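Local coordinates for protein proline iminopeptidase (Streptomyces halstedii, PDB 3WMR) that probably hydrolyses amide bonds to release an N-terminal residue, as a peptidase S33 family amidohydrolase whose hydrophobic tunnel serves its interaction with polyketide substrates, at residues Gln125-Gly128 against Gly129-Ser133; Ser133-Ala137 against Arg138-Gly142. All coordinates share one frame; numbering follows the deposited sequence.

Interaction 1: Gln125-Gly128 against Gly129-Ser133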
loop_
_atom_site.group_PDB
_atom_site.type_symbol
_atom_site.label_atom_id
_atom_site.label_comp_id
_atom_site.label_asym_id
_atom_site.label_seq_id
_atom_site.Cartn_x
_atom_site.Cartn_y
_atom_site.Cartn_z
ATOM N N GLN A 125 1.258 -2.969 0.235
ATOM C CA GLN A 125 2.046 -1.783 0.554
ATOM C C GLN A 125 1.147 -0.680 1.095
ATOM O O GLN A 125 0.162 -0.359 0.454
ATOM C CB GLN A 125 2.766 -1.319 -0.723
ATOM C CG GLN A 125 4.015 -0.505 -0.465
ATOM C CD GLN A 125 3.741 0.957 -0.238
ATOM O OE1 GLN A 125 2.659 1.446 -0.529
ATOM N NE2 GLN A 125 4.745 1.678 0.259
ATOM N N SER A 126 1.450 -0.139 2.285
ATOM C CA SER A 126 0.646 0.951 2.884
ATOM C C SER A 126 -0.737 0.408 3.248
ATOM O O SER A 126 -0.828 -0.685 3.818
ATOM C CB SER A 126 0.609 2.192 1.938
ATOM O OG SER A 126 -0.474 3.101 2.152
ATOM N N TRP A 127 -1.795 1.148 2.943
ATOM C CA TRP A 127 -3.168 0.626 3.043
ATOM C C TRP A 127 -3.321 -0.828 2.571
ATOM O O TRP A 127 -4.044 -1.622 3.192
ATOM C CB TRP A 127 -4.165 1.560 2.304
ATOM C CG TRP A 127 -5.231 0.851 1.520
ATOM C CD1 TRP A 127 -5.225 0.568 0.203
ATOM C CD2 TRP A 127 -6.444 0.302 2.045
ATOM N NE1 TRP A 127 -6.356 -0.122 -0.144
ATOM C CE2 TRP A 127 -7.139 -0.275 0.970
ATOM C CE3 TRP A 127 -7.018 0.273 3.318
ATOM C CZ2 TRP A 127 -8.377 -0.905 1.128
ATOM C CZ3 TRP A 127 -8.260 -0.352 3.485
ATOM C CH2 TRP A 127 -8.924 -0.928 2.388
ATOM N N GLY A 128 -2.676 -1.166 1.464
ATOM C CA GLY A 128 -2.722 -2.502 0.894
ATOM C C GLY A 128 -2.246 -3.593 1.837
ATOM O O GLY A 128 -2.717 -4.729 1.768
ATOM N N GLY A 129 -1.311 -3.254 2.718
ATOM C CA GLY A 129 -0.844 -4.171 3.741
ATOM C C GLY A 129 -1.913 -4.381 4.807
ATOM O O GLY A 129 -1.979 -5.449 5.419
ATOM N N MET A 130 -2.728 -3.358 5.040
ATOM C CA MET A 130 -3.837 -3.455 6.004
ATOM C C MET A 130 -4.966 -4.310 5.432
ATOM O O MET A 130 -5.536 -5.177 6.135
ATOM C CB MET A 130 -4.355 -2.062 6.411
ATOM C CG MET A 130 -3.290 -1.169 7.033
ATOM S SD MET A 130 -3.873 0.457 7.542
ATOM C CE MET A 130 -4.543 0.101 9.175
ATOM N N LEU A 131 -5.325 -4.027 4.183
ATOM C CA LEU A 131 -6.251 -4.857 3.399
ATOM C C LEU A 131 -5.759 -6.305 3.333
ATOM O O LEU A 131 -6.509 -7.245 3.621
ATOM C CB LEU A 131 -6.438 -4.265 1.982
ATOM C CG LEU A 131 -7.364 -5.027 1.015
ATOM C CD1 LEU A 131 -8.786 -5.062 1.553
ATOM C CD2 LEU A 131 -7.345 -4.425 -0.380
ATOM N N GLY A 132 -4.486 -6.492 2.964
ATOM C CA GLY A 132 -3.889 -7.833 2.946
ATOM C C GLY A 132 -4.038 -8.584 4.258
ATOM O O GLY A 132 -4.298 -9.790 4.256
ATOM N N SER A 133 -3.879 -7.879 5.382
ATOM C CA SER A 133 -3.984 -8.507 6.705
ATOM C C SER A 133 -5.412 -8.963 6.986
ATOM O O SER A 133 -5.634 -10.050 7.536
ATOM C CB SER A 133 -3.561 -7.534 7.802
ATOM O OG SER A 133 -2.205 -7.191 7.673
#

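Interaction 2: Ser133-Ala137 against Arg138-Gly142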
loop_
_atom_site.group_PDB
_atom_site.type_symbol
_atom_site.label_atom_id
_atom_site.label_comp_id
_atom_site.label_asym_id
_atom_site.label_seq_id
_atom_site.Cartn_x
_atom_site.Cartn_y
_atom_site.Cartn_z
ATOM N N SER A 133 -3.879 -7.879 5.382
ATOM C CA SER A 133 -3.984 -8.507 6.705
ATOM C C SER A 133 -5.412 -8.963 6.986
ATOM O O SER A 133 -5.634 -10.050 7.536
ATOM C CB SER A 133 -3.561 -7.534 7.802
ATOM O OG SER A 133 -2.205 -7.191 7.673
ATOM N N VAL A 134 -6.375 -8.124 6.614
ATOM C CA VAL A 134 -7.800 -8.463 6.791
ATOM C C VAL A 134 -8.134 -9.715 5.975
ATOM O O VAL A 134 -8.755 -10.669 6.464
ATOM C CB VAL A 134 -8.713 -7.282 6.377
ATOM C CG1 VAL A 134 -10.180 -7.674 6.429
ATOM C CG2 VAL A 134 -8.464 -6.078 7.274
ATOM N N HIS A 135 -7.710 -9.705 4.724
ATOM C CA HIS A 135 -7.840 -10.868 3.858
ATOM C C HIS A 135 -7.180 -12.134 4.442
ATOM O O HIS A 135 -7.806 -13.179 4.477
ATOM C CB HIS A 135 -7.245 -10.540 2.504
ATOM C CG HIS A 135 -7.279 -11.671 1.537
ATOM N ND1 HIS A 135 -8.269 -11.805 0.586
ATOM C CD2 HIS A 135 -6.447 -12.722 1.368
ATOM C CE1 HIS A 135 -8.039 -12.888 -0.130
ATOM N NE2 HIS A 135 -6.943 -13.463 0.326
ATOM N N ALA A 136 -5.927 -12.030 4.898
ATOM C CA ALA A 136 -5.206 -13.166 5.466
ATOM C C ALA A 136 -5.855 -13.698 6.760
ATOM O O ALA A 136 -5.720 -14.877 7.076
ATOM C CB ALA A 136 -3.754 -12.808 5.732
ATOM N N ALA A 137 -6.559 -12.831 7.481
ATOM C CA ALA A 137 -7.134 -13.185 8.769
ATOM C C ALA A 137 -8.361 -14.087 8.620
ATOM O O ALA A 137 -8.731 -14.780 9.554
ATOM C CB ALA A 137 -7.478 -11.933 9.560
ATOM N N ARG A 138 -8.945 -14.103 7.430
ATOM C CA ARG A 138 -10.029 -15.022 7.100
ATOM C C ARG A 138 -9.535 -16.405 6.715
ATOM O O ARG A 138 -10.338 -17.293 6.442
ATOM C CB ARG A 138 -10.863 -14.439 5.963
ATOM C CG ARG A 138 -11.385 -13.061 6.306
ATOM C CD ARG A 138 -12.228 -12.471 5.196
ATOM N NE ARG A 138 -13.043 -11.294 5.563
ATOM C CZ ARG A 138 -12.777 -10.363 6.491
ATOM N NH1 ARG A 138 -11.674 -10.370 7.236
ATOM N NH2 ARG A 138 -13.642 -9.370 6.657
ATOM N N ARG A 139 -8.215 -16.580 6.666
ATOM C CA ARG A 139 -7.600 -17.878 6.465
ATOM C C ARG A 139 -8.032 -18.535 5.155
ATOM O O ARG A 139 -8.506 -19.678 5.159
ATOM C CB ARG A 139 -7.888 -18.803 7.673
ATOM C CG ARG A 139 -7.277 -18.286 8.975
ATOM C CD ARG A 139 -7.657 -19.148 10.178
ATOM N NE ARG A 139 -6.901 -18.780 11.374
ATOM C CZ ARG A 139 -6.965 -19.413 12.548
ATOM N NH1 ARG A 139 -7.752 -20.469 12.708
ATOM N NH2 ARG A 139 -6.241 -18.989 13.580
ATOM N N PRO A 140 -7.875 -17.824 4.028
ATOM C CA PRO A 140 -8.219 -18.417 2.737
ATOM C C PRO A 140 -7.220 -19.521 2.374
ATOM O O PRO A 140 -6.036 -19.416 2.716
ATOM C CB PRO A 140 -8.085 -17.233 1.767
ATOM C CG PRO A 140 -7.019 -16.390 2.371
ATOM C CD PRO A 140 -7.124 -16.560 3.864
ATOM N N ALA A 141 -7.693 -20.555 1.685
ATOM C CA ALA A 141 -6.915 -21.782 1.466
ATOM C C ALA A 141 -5.693 -21.606 0.569
ATOM O O ALA A 141 -4.654 -22.242 0.787
ATOM C CB ALA A 141 -7.825 -22.879 0.901
ATOM N N GLY A 142 -5.808 -20.767 -0.449
ATOM C CA GLY A 142 -4.727 -20.636 -1.431
ATOM C C GLY A 142 -3.584 -19.720 -1.039
ATOM O O GLY A 142 -2.550 -19.696 -1.710
#

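Interaction 1: Gln125-Gly128 against Gly129-Ser133
Trp127 and Leu131, one turn apart, make the side-chain part of a local contact at the buried start of helix 127-137, where the chain leaves strand 120-125 of the central sheet and turns at Ser126. Leu131 lays CB over one face of the indole: it stands 4.2 Å from the centroid of the Trp127 six-membered ring and 17° off the ring normal, a CH-pi contact displaced toward the rim. With CG anti to the backbone N, Leu131 also brings CD2 to 4.0 Å from Trp127 CZ2. Trp127 NE1 bonds outside the two segments, to Gln81 OE1, while Phe103 and Glu104 of helix 100-113 touch Leu131.

Backbone bonds build the first turn beneath these side chains. Gly129 N donates to Ser126 O at 2.8 Å, three residues back. Leu131 N reaches Trp127 O at 2.9 Å, and Gly132 N binds Gly128 O at 2.8 Å, so regular i to i+4 bonding is already established. At the next turn Gly129 O receives both the backbone N and OG of Ser133, the hydroxyl lying 2.9 Å from that oxygen.

Gly128 and Gly129 carry no side chains at this tight turn, and Gly128 N makes a weak bond to Gln125 O at 3.1 Å. Ser126 itself takes a strained backbone conformation with phi 67° and psi -136°, and its side chain touches His293. This sharp strand-to-helix turn, with Gly124, Ser126 and Gly128 in the GxSxG pattern and Ser126 as the predicted nucleophile, is consistent with the nucleophile elbow of the alpha/beta hydrolase fold.

Interaction 2: Ser133-Ala137 against Arg138-Gly142
Arg138 folds back along the C-terminal part of helix 127-137, its side chain running beside that of Val134 and pointing the same way. CG anti to the carbonyl carbon (chi1 -56°) starts the chain back over the turn, and its extended course to NE brings Arg138 NH1 within 3.0 Å of Val134 O. That bond is weak, its N-H...O angle being 123°; Arg138 NH1 also lies 3.2 Å from Val134 CG1. Pro140 meets the His135 ring obliquely: Pro140 CG lies 3.6 Å from His135 NE2.

In the backbone, Arg138 N donates to His135 O at 3.3 Å and Arg139 N to Ala136 O at 3.0 Å. Both span three residues, and Arg139 is the first residue to leave helical backbone angles, with positive phi (59°).

Farther out, Glu104 of helix 100-113 forms a salt bridge with Arg138 NH2, Tyr120 bonds His135 NE2, and the carbonyl of Asp253 accepts from Arg139 NE. The guanidinium of Arg138 thus lies between the Val134 carbonyl and the Glu104 carboxylate. Its positive charge probably complements both, with Glu104, outside the two segments, likely to contribute more to its placement than the weak carbonyl bond.

Overall arrangement
Interaction 1 lies at the beginning of helix 127-137 and interaction 2 where the chain passes from it into the following loop; they share Ser133, and their centres lie 12 Å apart. Within the beta-alpha-beta unit completed by strands 120-125 and 143-149, one marks the entry from the first strand and the other leads toward the second. Interaction 1 is centred about 5 Å from the chain centre, interaction 2 about 17 Å. The Ser126 side chain is about 4 Å from that of His293, a predicted active-site residue. Interaction 2 lies away from the predicted catalytic residues but near the bound 1-ethoxy-2-(2-ethoxyethoxy)ethane, which sits about 4 Å from the Val134 side chain and about 8 Å from that of Leu131.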